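Local structure of D-glyceraldehyde dehydrogenase (NADP(+)) (Thermoplasma acidophilum, 5IZD) at residues 23-29 with 356-362; 33-37 with 200-204; 42-47 with 211-217; 181-185 with 197-201. The protein oxidises glyceraldehyde to glycerate with NADP(+) in the non-phosphorylated Entner-Doudoroff pathway, working as a homotetramer built as a dimer of dimers. All coordinates share one frame; numbering follows the deposited sequence.

Contact 1 (23-29 with 356-362); sequences YSPVTGQ and PYRNGYF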
# COMPACT_ATOMS: atom_id res chain seq x y z
N TYR A 23 -7.07 35.24 30.18
CA TYR A 23 -6.65 36.59 29.75
C TYR A 23 -6.64 36.82 28.25
O TYR A 23 -6.23 35.91 27.46
CB TYR A 23 -5.22 36.86 30.25
CG TYR A 23 -5.19 37.08 31.73
CD1 TYR A 23 -5.18 36.01 32.62
CD2 TYR A 23 -5.25 38.38 32.25
CE1 TYR A 23 -5.20 36.24 34.02
CE2 TYR A 23 -5.23 38.60 33.60
CZ TYR A 23 -5.20 37.51 34.46
OH TYR A 23 -5.24 37.76 35.79
N SER A 24 -7.07 38.01 27.86
CA SER A 24 -6.92 38.50 26.48
C SER A 24 -5.47 38.88 26.19
O SER A 24 -4.90 39.68 26.93
CB SER A 24 -7.77 39.74 26.23
OG SER A 24 -7.41 40.38 25.00
N PRO A 25 -4.91 38.39 25.10
CA PRO A 25 -3.54 38.85 24.77
C PRO A 25 -3.51 40.21 24.12
O PRO A 25 -2.44 40.78 23.97
CB PRO A 25 -3.02 37.76 23.80
CG PRO A 25 -4.21 37.25 23.16
CD PRO A 25 -5.28 37.24 24.24
N VAL A 26 -4.68 40.71 23.72
CA VAL A 26 -4.83 41.99 23.06
C VAL A 26 -4.90 43.10 24.08
O VAL A 26 -4.32 44.14 23.86
CB VAL A 26 -6.08 41.97 22.13
CG1 VAL A 26 -6.39 43.31 21.53
CG2 VAL A 26 -5.89 40.94 21.02
N THR A 27 -5.65 42.88 25.16
CA THR A 27 -5.88 43.87 26.21
C THR A 27 -5.22 43.57 27.58
O THR A 27 -5.10 44.46 28.41
CB THR A 27 -7.39 44.03 26.51
OG1 THR A 27 -7.86 42.85 27.15
CG2 THR A 27 -8.19 44.21 25.22
N GLY A 28 -4.84 42.31 27.81
CA GLY A 28 -4.27 41.87 29.06
C GLY A 28 -5.27 41.73 30.19
O GLY A 28 -4.83 41.57 31.31
N GLN A 29 -6.57 41.85 29.92
CA GLN A 29 -7.62 41.78 30.94
C GLN A 29 -8.27 40.40 30.89
O GLN A 29 -8.22 39.71 29.86
CB GLN A 29 -8.71 42.82 30.71
CG GLN A 29 -8.23 44.27 30.67
CD GLN A 29 -7.25 44.63 31.80
OE1 GLN A 29 -7.57 44.54 32.96
NE2 GLN A 29 -6.03 45.04 31.43
N PRO A 356 -6.41 50.09 25.09
CA PRO A 356 -6.26 48.78 25.73
C PRO A 356 -5.04 47.97 25.30
O PRO A 356 -4.59 47.17 26.11
CB PRO A 356 -7.53 48.06 25.33
CG PRO A 356 -8.53 49.12 25.37
CD PRO A 356 -7.85 50.39 24.90
N TYR A 357 -4.52 48.23 24.09
CA TYR A 357 -3.38 47.51 23.51
C TYR A 357 -2.10 47.67 24.32
O TYR A 357 -1.20 46.78 24.29
CB TYR A 357 -3.17 47.84 21.99
CG TYR A 357 -4.47 47.75 21.22
CD1 TYR A 357 -4.95 46.53 20.78
CD2 TYR A 357 -5.27 48.90 20.99
CE1 TYR A 357 -6.17 46.43 20.14
CE2 TYR A 357 -6.49 48.81 20.34
CZ TYR A 357 -6.94 47.57 19.93
OH TYR A 357 -8.14 47.46 19.29
N ARG A 358 -2.03 48.75 25.11
CA ARG A 358 -0.85 49.02 25.93
C ARG A 358 -0.58 47.93 26.94
O ARG A 358 0.56 47.73 27.31
CB ARG A 358 -0.97 50.36 26.63
CG ARG A 358 -1.65 50.41 28.01
CD ARG A 358 -1.88 51.90 28.36
NE ARG A 358 -2.54 52.03 29.66
CZ ARG A 358 -3.82 51.71 29.89
NH1 ARG A 358 -4.35 51.83 31.11
NH2 ARG A 358 -4.61 51.25 28.91
N ASN A 359 -1.63 47.24 27.37
CA ASN A 359 -1.51 46.13 28.29
C ASN A 359 -1.52 44.77 27.63
O ASN A 359 -1.47 43.78 28.33
CB ASN A 359 -2.65 46.26 29.34
CG ASN A 359 -2.49 47.47 30.18
OD1 ASN A 359 -3.43 48.25 30.37
ND2 ASN A 359 -1.31 47.66 30.70
N GLY A 360 -1.59 44.73 26.31
CA GLY A 360 -1.51 43.48 25.56
C GLY A 360 -0.05 43.03 25.41
O GLY A 360 0.83 43.75 25.77
N TYR A 361 0.13 41.81 24.99
CA TYR A 361 1.48 41.17 24.92
C TYR A 361 2.11 41.20 23.54
O TYR A 361 2.55 40.18 23.00
CB TYR A 361 1.43 39.73 25.45
CG TYR A 361 0.52 39.58 26.67
CD1 TYR A 361 0.70 40.34 27.80
CD2 TYR A 361 -0.49 38.65 26.66
CE1 TYR A 361 -0.13 40.18 28.92
CE2 TYR A 361 -1.34 38.50 27.74
CZ TYR A 361 -1.16 39.24 28.86
OH TYR A 361 -2.06 39.03 29.90
N PHE A 362 2.22 42.40 23.00
CA PHE A 362 2.75 42.63 21.67
C PHE A 362 4.26 42.70 21.74
O PHE A 362 4.83 43.15 22.72
CB PHE A 362 2.20 43.95 21.12
CG PHE A 362 0.73 43.91 20.85
CD1 PHE A 362 0.24 43.38 19.65
CD2 PHE A 362 -0.19 44.34 21.81
CE1 PHE A 362 -1.11 43.32 19.40
CE2 PHE A 362 -1.56 44.25 21.55
CZ PHE A 362 -2.02 43.76 20.33
O HOH W 1 -2.15 41.10 31.46
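The backbones meet where the N-H of Y361 points at P25 O (N to O 3.0 Å, 162° at the hydrogen) and G360, 4.4 Å from V26 between CA atoms, lies against the loop linking antiparallel strands 19-23 and 30-35. This β-hairpin loop is braced by S24 OG, which accepts from V26 N in an ST turn and from T27 N in an ST motif. Glycine suits both close approaches: a β-carbon on G360 would run into V26 O, while one on G28 would meet N359 O, and G28 has a positive phi besides. Y361 is the residue most covered by the other segment. Its CG stands anti to the carbonyl carbon (chi1 -39°), which carries the ring along the loop, with CD2 3.6 Å from P25 CA and OH reaching G28 CA and Y23 CB. A leucine in place of this tyrosine would probably open a gap beside P25 and G28 and leave water 1 without its tyrosine partner. At the other end V26 CG1 lies alongside Y357, 3.4 Å from its CE1, whereas Y357 OH turns to D312. T27 CG2 rests on the P356 ring carbon CB at 3.9 Å, and V26 O comes to the edge of the F362 ring. Water 1 closes the hydroxyl end: it donates to G28 O at 2.7 Å and lies 2.6 Å from Y361 OH.

Contact 2 (33-37 with 200-204); sequences RFEAA and FITGR. With NAP (NADP nicotinamide-adenine-dinucleotide phosphate), chain I.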
# COMPACT_ATOMS: atom_id res chain seq x y z
N ARG A 33 -13.54 32.32 31.79
CA ARG A 33 -13.12 31.36 32.79
C ARG A 33 -13.40 29.97 32.26
O ARG A 33 -14.25 29.78 31.40
CB ARG A 33 -13.90 31.54 34.11
CG ARG A 33 -13.35 32.60 35.05
CD ARG A 33 -14.44 33.16 35.98
NE ARG A 33 -15.52 33.71 35.15
CZ ARG A 33 -15.49 34.88 34.50
NH1 ARG A 33 -14.46 35.75 34.62
NH2 ARG A 33 -16.52 35.22 33.73
N PHE A 34 -12.70 29.01 32.82
CA PHE A 34 -12.99 27.61 32.55
C PHE A 34 -12.94 26.80 33.82
O PHE A 34 -12.31 27.19 34.80
CB PHE A 34 -12.03 27.06 31.49
CG PHE A 34 -10.56 27.16 31.82
CD1 PHE A 34 -9.83 28.31 31.51
CD2 PHE A 34 -9.89 26.10 32.41
CE1 PHE A 34 -8.44 28.38 31.78
CE2 PHE A 34 -8.50 26.15 32.66
CZ PHE A 34 -7.78 27.28 32.33
N GLU A 35 -13.62 25.66 33.79
CA GLU A 35 -13.63 24.77 34.95
C GLU A 35 -12.26 24.08 35.17
O GLU A 35 -11.60 23.63 34.21
CB GLU A 35 -14.75 23.74 34.82
CG GLU A 35 -16.12 24.39 34.70
CD GLU A 35 -16.57 25.02 36.02
OE1 GLU A 35 -16.52 24.31 37.07
OE2 GLU A 35 -16.95 26.21 36.01
N ALA A 36 -11.82 24.05 36.43
CA ALA A 36 -10.63 23.24 36.82
C ALA A 36 -11.00 21.80 37.14
O ALA A 36 -11.32 21.48 38.25
CB ALA A 36 -9.89 23.89 38.00
N ALA A 37 -10.98 20.92 36.16
CA ALA A 37 -11.35 19.53 36.43
C ALA A 37 -10.51 18.88 37.57
O ALA A 37 -9.31 19.09 37.66
CB ALA A 37 -11.20 18.69 35.15
N PHE A 200 -14.63 16.18 27.27
CA PHE A 200 -13.94 17.45 27.25
C PHE A 200 -13.63 17.84 28.67
O PHE A 200 -14.55 18.02 29.51
CB PHE A 200 -14.85 18.52 26.62
CG PHE A 200 -14.22 19.89 26.50
CD1 PHE A 200 -13.15 20.12 25.65
CD2 PHE A 200 -14.68 20.94 27.26
CE1 PHE A 200 -12.61 21.40 25.52
CE2 PHE A 200 -14.12 22.23 27.15
CZ PHE A 200 -13.06 22.45 26.27
N ILE A 201 -12.34 17.94 28.95
CA ILE A 201 -11.81 18.20 30.27
C ILE A 201 -10.83 19.38 30.17
O ILE A 201 -9.84 19.32 29.41
CB ILE A 201 -11.04 16.97 30.79
CG1 ILE A 201 -12.00 15.87 31.20
CG2 ILE A 201 -10.16 17.34 31.98
CD1 ILE A 201 -12.78 16.17 32.47
N THR A 202 -11.09 20.42 30.95
CA THR A 202 -10.20 21.56 31.04
C THR A 202 -9.60 21.54 32.46
O THR A 202 -10.19 20.99 33.39
CB THR A 202 -10.93 22.94 30.81
OG1 THR A 202 -12.02 23.10 31.73
CG2 THR A 202 -11.43 23.07 29.34
N GLY A 203 -8.44 22.15 32.58
CA GLY A 203 -7.69 22.23 33.81
C GLY A 203 -6.22 22.28 33.47
O GLY A 203 -5.80 21.78 32.37
N ARG A 204 -5.44 22.84 34.38
CA ARG A 204 -4.02 23.07 34.16
C ARG A 204 -3.28 21.73 34.06
O ARG A 204 -3.51 20.80 34.88
CB ARG A 204 -3.39 23.95 35.25
CG ARG A 204 -4.10 25.29 35.51
PA NAP I . 2.70 22.86 26.48
O1A NAP I . 3.01 23.06 27.93
O2A NAP I . 3.52 21.85 25.71
O5B NAP I . 1.11 22.52 26.34
C5B NAP I . 0.55 21.59 25.39
C4B NAP I . -0.61 20.80 26.02
O4B NAP I . -0.09 19.89 27.02
C3B NAP I . -1.61 21.70 26.78
O3B NAP I . -2.94 21.12 26.69
C2B NAP I . -1.10 21.63 28.20
O2B NAP I . -2.05 22.05 29.17
C1B NAP I . -0.72 20.18 28.30
N9A NAP I . 0.20 19.84 29.40
C8A NAP I . 1.04 20.65 30.10
N7A NAP I . 1.70 20.00 31.03
C5A NAP I . 1.26 18.68 30.90
C6A NAP I . 1.58 17.51 31.59
N6A NAP I . 2.48 17.47 32.58
N1A NAP I . 0.97 16.36 31.22
C2A NAP I . 0.05 16.40 30.24
N3A NAP I . -0.33 17.48 29.54
C4A NAP I . 0.34 18.59 29.93
O3 NAP I . 2.84 24.28 25.77
PN NAP I . 3.22 25.72 26.38
O1N NAP I . 2.15 26.17 27.35
O2N NAP I . 3.43 26.70 25.25
O5D NAP I . 4.55 25.48 27.14
P2B NAP I . -1.85 23.53 29.90
O1X NAP I . -2.97 23.63 30.94
O2X NAP I . -2.02 24.56 28.89
O3X NAP I . -0.52 23.59 30.57
O HOH W 2 -14.11 24.30 30.93
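Two hydrogen bonds join E35 and A37 to T202, where strand 30-35 gives way to loop and crosses the segment between strand 198-200 and helix 205-214. In one, T202 OG1 donates to E35 O at 2.6 Å, lying in the carbonyl plane on a lone pair; in the other, the backbone N of A37 donates to T202 O at 2.9 Å. The first depends on a torsion, since T202 OG1 sits between its own N and carbonyl carbon (chi1 56°), which turns it to the strand. Threonine fits because its hydroxyl serves twice: water 2 donates to T202 OG1 and accepts from E35 N, so one strand residue is reached through both its carbonyl and its N-H. The carboxylate of E35 turns elsewhere, to S14 N.

Apolar contacts fill the remainder. F34 CD2 lies 3.7 Å from T202 CB, the ring running on toward the backbone of G203, and A37 CB meets I201 CG2 at 3.6 Å. A37 is small enough for its CB to come within 3.1 Å of T202 O, close to the backbone bond.

The third group is the cofactor. G203 adopts an extended conformation at phi 149°, which a β-carbon would resist, and R204 CA comes within 3.4 Å of O1X on the 2'-phosphate of NADP. R204 is the N-cap of the following helix, and G205 N also binds NADP, as do K172 and S175. The chemistry thus implies a loop pinned by buried backbone-directed bonds on one side while its next residues face the phosphate that distinguishes NADP from NAD.

Contact 3 (42-47 with 211-217); sequences VDRAID and YIVEHKK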
# COMPACT_ATOMS: atom_id res chain seq x y z
N VAL A 42 -11.62 13.55 35.67
CA VAL A 42 -10.82 12.80 34.71
C VAL A 42 -11.20 11.31 34.69
O VAL A 42 -11.46 10.77 33.63
CB VAL A 42 -9.31 12.95 35.01
CG1 VAL A 42 -8.49 12.01 34.19
CG2 VAL A 42 -8.85 14.39 34.75
N ASP A 43 -11.20 10.68 35.86
CA ASP A 43 -11.70 9.31 36.00
C ASP A 43 -13.09 9.08 35.37
O ASP A 43 -13.22 8.16 34.57
CB ASP A 43 -11.67 8.84 37.45
CG ASP A 43 -10.26 8.56 37.94
OD1 ASP A 43 -9.32 8.51 37.16
OD2 ASP A 43 -10.06 8.40 39.16
N ARG A 44 -14.09 9.90 35.69
CA ARG A 44 -15.41 9.72 35.07
C ARG A 44 -15.34 9.83 33.55
O ARG A 44 -16.01 9.06 32.84
CB ARG A 44 -16.47 10.70 35.55
CG ARG A 44 -16.98 10.47 36.96
CD ARG A 44 -18.37 11.07 37.23
NE ARG A 44 -18.64 12.39 36.63
CZ ARG A 44 -18.14 13.56 37.06
NH1 ARG A 44 -17.29 13.64 38.12
NH2 ARG A 44 -18.48 14.68 36.41
N ALA A 45 -14.52 10.78 33.05
CA ALA A 45 -14.41 10.98 31.62
C ALA A 45 -13.76 9.77 30.93
O ALA A 45 -14.30 9.30 29.94
CB ALA A 45 -13.67 12.28 31.31
N ILE A 46 -12.65 9.27 31.46
CA ILE A 46 -11.99 8.09 30.93
C ILE A 46 -12.87 6.86 31.02
O ILE A 46 -12.95 6.09 30.07
CB ILE A 46 -10.61 7.86 31.59
CG1 ILE A 46 -9.61 8.90 31.08
CG2 ILE A 46 -10.07 6.46 31.29
CD1 ILE A 46 -8.38 8.99 31.95
N ASP A 47 -13.52 6.66 32.17
CA ASP A 47 -14.58 5.62 32.35
C ASP A 47 -15.75 5.70 31.36
O ASP A 47 -16.13 4.67 30.79
CB ASP A 47 -15.10 5.56 33.79
CG ASP A 47 -14.05 5.04 34.78
OD1 ASP A 47 -12.94 4.59 34.41
OD2 ASP A 47 -14.30 5.09 35.97
N TYR A 211 -1.66 13.04 35.56
CA TYR A 211 -2.67 12.07 35.99
C TYR A 211 -3.40 11.45 34.80
O TYR A 211 -3.61 10.22 34.77
CB TYR A 211 -3.62 12.74 36.99
CG TYR A 211 -4.61 11.78 37.54
CD1 TYR A 211 -4.26 10.91 38.60
CD2 TYR A 211 -5.90 11.70 37.00
CE1 TYR A 211 -5.18 9.98 39.10
CE2 TYR A 211 -6.84 10.77 37.51
CZ TYR A 211 -6.48 9.91 38.55
OH TYR A 211 -7.40 8.99 39.02
N ILE A 212 -3.77 12.30 33.84
CA ILE A 212 -4.46 11.85 32.62
C ILE A 212 -3.55 10.91 31.83
O ILE A 212 -3.96 9.83 31.39
CB ILE A 212 -4.87 13.01 31.68
CG1 ILE A 212 -5.77 14.05 32.34
CG2 ILE A 212 -5.74 12.51 30.54
CD1 ILE A 212 -5.83 15.39 31.61
N VAL A 213 -2.30 11.31 31.64
CA VAL A 213 -1.42 10.54 30.77
C VAL A 213 -1.01 9.19 31.34
O VAL A 213 -0.91 8.25 30.59
CB VAL A 213 -0.18 11.29 30.30
CG1 VAL A 213 -0.56 12.62 29.64
CG2 VAL A 213 0.80 11.53 31.42
N GLU A 214 -0.76 9.08 32.64
CA GLU A 214 -0.36 7.76 33.20
C GLU A 214 -1.49 6.75 33.57
O GLU A 214 -1.19 5.65 33.98
CB GLU A 214 0.59 7.97 34.35
CG GLU A 214 -0.05 8.60 35.55
CD GLU A 214 0.96 9.06 36.58
OE1 GLU A 214 0.49 9.42 37.69
OE2 GLU A 214 2.20 9.02 36.34
N HIS A 215 -2.75 7.13 33.40
CA HIS A 215 -3.94 6.37 33.81
C HIS A 215 -3.96 4.96 33.17
O HIS A 215 -3.75 4.84 31.97
CB HIS A 215 -5.19 7.16 33.37
CG HIS A 215 -6.45 6.73 34.05
ND1 HIS A 215 -7.13 5.59 33.68
CD2 HIS A 215 -7.19 7.31 35.02
CE1 HIS A 215 -8.21 5.46 34.42
NE2 HIS A 215 -8.29 6.50 35.23
N LYS A 216 -4.25 3.93 33.97
CA LYS A 216 -4.14 2.52 33.56
C LYS A 216 -4.94 2.18 32.29
O LYS A 216 -4.56 1.26 31.54
CB LYS A 216 -4.54 1.55 34.72
CG LYS A 216 -3.67 1.61 36.00
N LYS A 217 -6.03 2.92 32.05
CA LYS A 217 -6.96 2.67 30.93
C LYS A 217 -6.69 3.44 29.61
O LYS A 217 -7.38 3.23 28.62
CB LYS A 217 -8.40 2.97 31.38
CG LYS A 217 -8.85 2.21 32.64
CD LYS A 217 -10.28 2.55 33.01
CE LYS A 217 -10.80 1.62 34.10
NZ LYS A 217 -12.27 1.81 34.10
O HOH W 3 -10.94 5.40 36.32
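V42 and I46 of helix 39-77 pack against I212 of helix 205-214 and H215 of the segment that follows it, joining two parts of the Rossmann-type cofactor-binding domain of the aldehyde dehydrogenase fold. The tight part is apolar and buried. Both methyls of V42 straddle I212 CG1, each 3.9 Å away, and V42 CG1 also touches the edge of the Y211 ring at CD2. Next to them the I46 CD1 methyl sits over one face of the H215 imidazole, 3.8 Å from its centroid and 19° off the ring normal, a CH-pi contact. The residue types match these roles: valine offers two methyls to I212 CG1, and isoleucine has the reach to lay CD1 on the imidazole.

Toward the more open side the residues are partly exposed and the contact turns polar, looser in that the histidine bond is weak and a water bridges part of the span. H215 CG is anti to the backbone N (chi1 -163°), which carries the ring across to helix 39-77, where NE2 makes that weak bond to D43 OD1 at the ring edge. The Y211 hydroxyl lies 2.7 Å from both D43 OD1 and D43 OD2, and either oxygen may take its proton. An aspartate one turn on, D47, uses OD1 to bind K217 NZ in a salt bridge; the extended lysine spans the gap, and its NZ is shared with E50. H215 ND1 weakly accepts from the backbone N of K217. Between the two acids, water 3 donates to D47 OD1 at 2.9 Å and lies 3.1 Å from H215 NE2.

Contact 4 (181-185 with 197-201); sequences AEWIV and VLNFI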
# COMPACT_ATOMS: atom_id res chain seq x y z
N ALA A 181 -11.90 25.07 21.63
CA ALA A 181 -12.02 23.63 21.75
C ALA A 181 -13.46 23.27 22.15
O ALA A 181 -14.07 22.37 21.60
CB ALA A 181 -11.04 23.11 22.76
N GLU A 182 -13.97 23.99 23.14
CA GLU A 182 -15.30 23.74 23.65
C GLU A 182 -16.28 23.90 22.55
O GLU A 182 -17.23 23.17 22.47
CB GLU A 182 -15.70 24.72 24.74
CG GLU A 182 -16.93 24.23 25.51
CD GLU A 182 -17.80 25.31 26.03
OE1 GLU A 182 -18.02 26.30 25.28
OE2 GLU A 182 -18.28 25.16 27.20
N TRP A 183 -16.10 24.94 21.75
CA TRP A 183 -17.04 25.23 20.67
C TRP A 183 -17.07 24.08 19.60
O TRP A 183 -18.16 23.62 19.16
CB TRP A 183 -16.74 26.59 20.08
CG TRP A 183 -17.68 27.06 19.03
CD1 TRP A 183 -18.72 27.90 19.22
CD2 TRP A 183 -17.68 26.72 17.60
NE1 TRP A 183 -19.36 28.13 18.02
CE2 TRP A 183 -18.72 27.46 17.01
CE3 TRP A 183 -16.88 25.92 16.80
CZ2 TRP A 183 -19.03 27.37 15.64
CZ3 TRP A 183 -17.15 25.84 15.40
CH2 TRP A 183 -18.23 26.55 14.85
N ILE A 184 -15.91 23.57 19.26
CA ILE A 184 -15.79 22.45 18.32
C ILE A 184 -16.43 21.21 18.88
O ILE A 184 -17.23 20.59 18.19
CB ILE A 184 -14.31 22.19 17.94
CG1 ILE A 184 -13.83 23.34 17.07
CG2 ILE A 184 -14.16 20.88 17.18
CD1 ILE A 184 -12.35 23.47 16.98
N VAL A 185 -16.14 20.90 20.14
CA VAL A 185 -16.72 19.78 20.85
C VAL A 185 -18.24 19.82 20.82
O VAL A 185 -18.89 18.80 20.58
CB VAL A 185 -16.20 19.71 22.32
CG1 VAL A 185 -17.01 18.72 23.16
CG2 VAL A 185 -14.71 19.29 22.33
N VAL A 197 -18.39 8.91 23.90
CA VAL A 197 -17.44 8.79 22.79
C VAL A 197 -16.46 9.95 22.79
O VAL A 197 -15.31 9.77 22.42
CB VAL A 197 -18.16 8.67 21.43
CG1 VAL A 197 -17.16 8.70 20.24
CG2 VAL A 197 -18.91 7.37 21.41
N LEU A 198 -16.93 11.12 23.18
CA LEU A 198 -16.14 12.33 23.20
C LEU A 198 -16.33 13.04 24.53
O LEU A 198 -17.44 13.42 24.86
CB LEU A 198 -16.57 13.27 22.07
CG LEU A 198 -15.79 14.60 21.98
CD1 LEU A 198 -14.31 14.36 21.84
CD2 LEU A 198 -16.28 15.40 20.80
N ASN A 199 -15.25 13.25 25.26
CA ASN A 199 -15.28 13.95 26.56
C ASN A 199 -14.28 15.10 26.54
O ASN A 199 -13.21 14.99 25.94
CB ASN A 199 -14.96 12.99 27.71
CG ASN A 199 -15.84 11.75 27.68
OD1 ASN A 199 -16.91 11.72 28.33
ND2 ASN A 199 -15.45 10.76 26.92
N PHE A 200 -14.63 16.18 27.27
CA PHE A 200 -13.94 17.45 27.25
C PHE A 200 -13.63 17.84 28.67
O PHE A 200 -14.55 18.02 29.51
CB PHE A 200 -14.85 18.52 26.62
CG PHE A 200 -14.22 19.89 26.50
CD1 PHE A 200 -13.15 20.12 25.65
CD2 PHE A 200 -14.68 20.94 27.26
CE1 PHE A 200 -12.61 21.40 25.52
CE2 PHE A 200 -14.12 22.23 27.15
CZ PHE A 200 -13.06 22.45 26.27
N ILE A 201 -12.34 17.94 28.95
CA ILE A 201 -11.81 18.20 30.27
C ILE A 201 -10.83 19.38 30.17
O ILE A 201 -9.84 19.32 29.41
CB ILE A 201 -11.04 16.97 30.79
CG1 ILE A 201 -12.00 15.87 31.20
CG2 ILE A 201 -10.16 17.34 31.98
CD1 ILE A 201 -12.78 16.17 32.47
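With CG anti to the backbone N (chi1 -178°), F200 swings its phenyl ring from the strand to the helix surface around A181 and E182, while V185, whose CG1 is likewise anti to N (chi1 168°), turns both methyls to the strand. V185 CG2 goes to the F200 ring, 3.8 Å from CD1, and V185 CG1 lies between L198 CD2 and F200 CB, 4.1 Å from each. The ring is approached in two distinct ways: A181 CB comes in at its edge, 3.6 Å from CE1, whereas E182 CA lies over one face, 4.1 Å from the centroid, as a CH-pi contact. The E182 CB and CG continue across CE2 and CZ before the chain bends away, its carboxylate going to K4 N.

A181, with only a methyl, lets the ring edge come close to the helix backbone, and the larger V185 fills the space one turn farther on. L198 and F200, two apart on the strand, both face the helix, as an extended chain requires. Replacing F200 by an alanine would probably uncover A181 and the backbone of E182 and open a sizeable gap between helix and strand.

This is the second half of the β-α-β crossover 168-172, 178-190 and 198-200: helix and strand run nearly antiparallel (155°) with axes 9.7 Å apart. Helix 153-164 flanks the same layer through L159 on L198, strand 2-7 approaches F200 through Y6, and helix 39-77 lies by N199.

Contacts 2 and 4 are buried and share F200 and I201: contact 4 sets one face of strand 198-200 on helix 178-190 by apolar packing, without hydrogen bonds, whereas contact 2 fastens the loop leaving that strand through hydrogen bonds beside the cofactor phosphate. Contact 3 adjoins both, A45 touching I201 and N199, and is partly buried, with a salt bridge and carboxylate bonds on its more open side. Contact 1 stands apart, about 14 Å from contact 4 between nearest atoms, at a partly exposed site where two loops meet by close backbone approach and by the Y361 ring. The chain joins it to contact 2, with 23-29 in the loop before strand 30-35 and 33-37 at its far end.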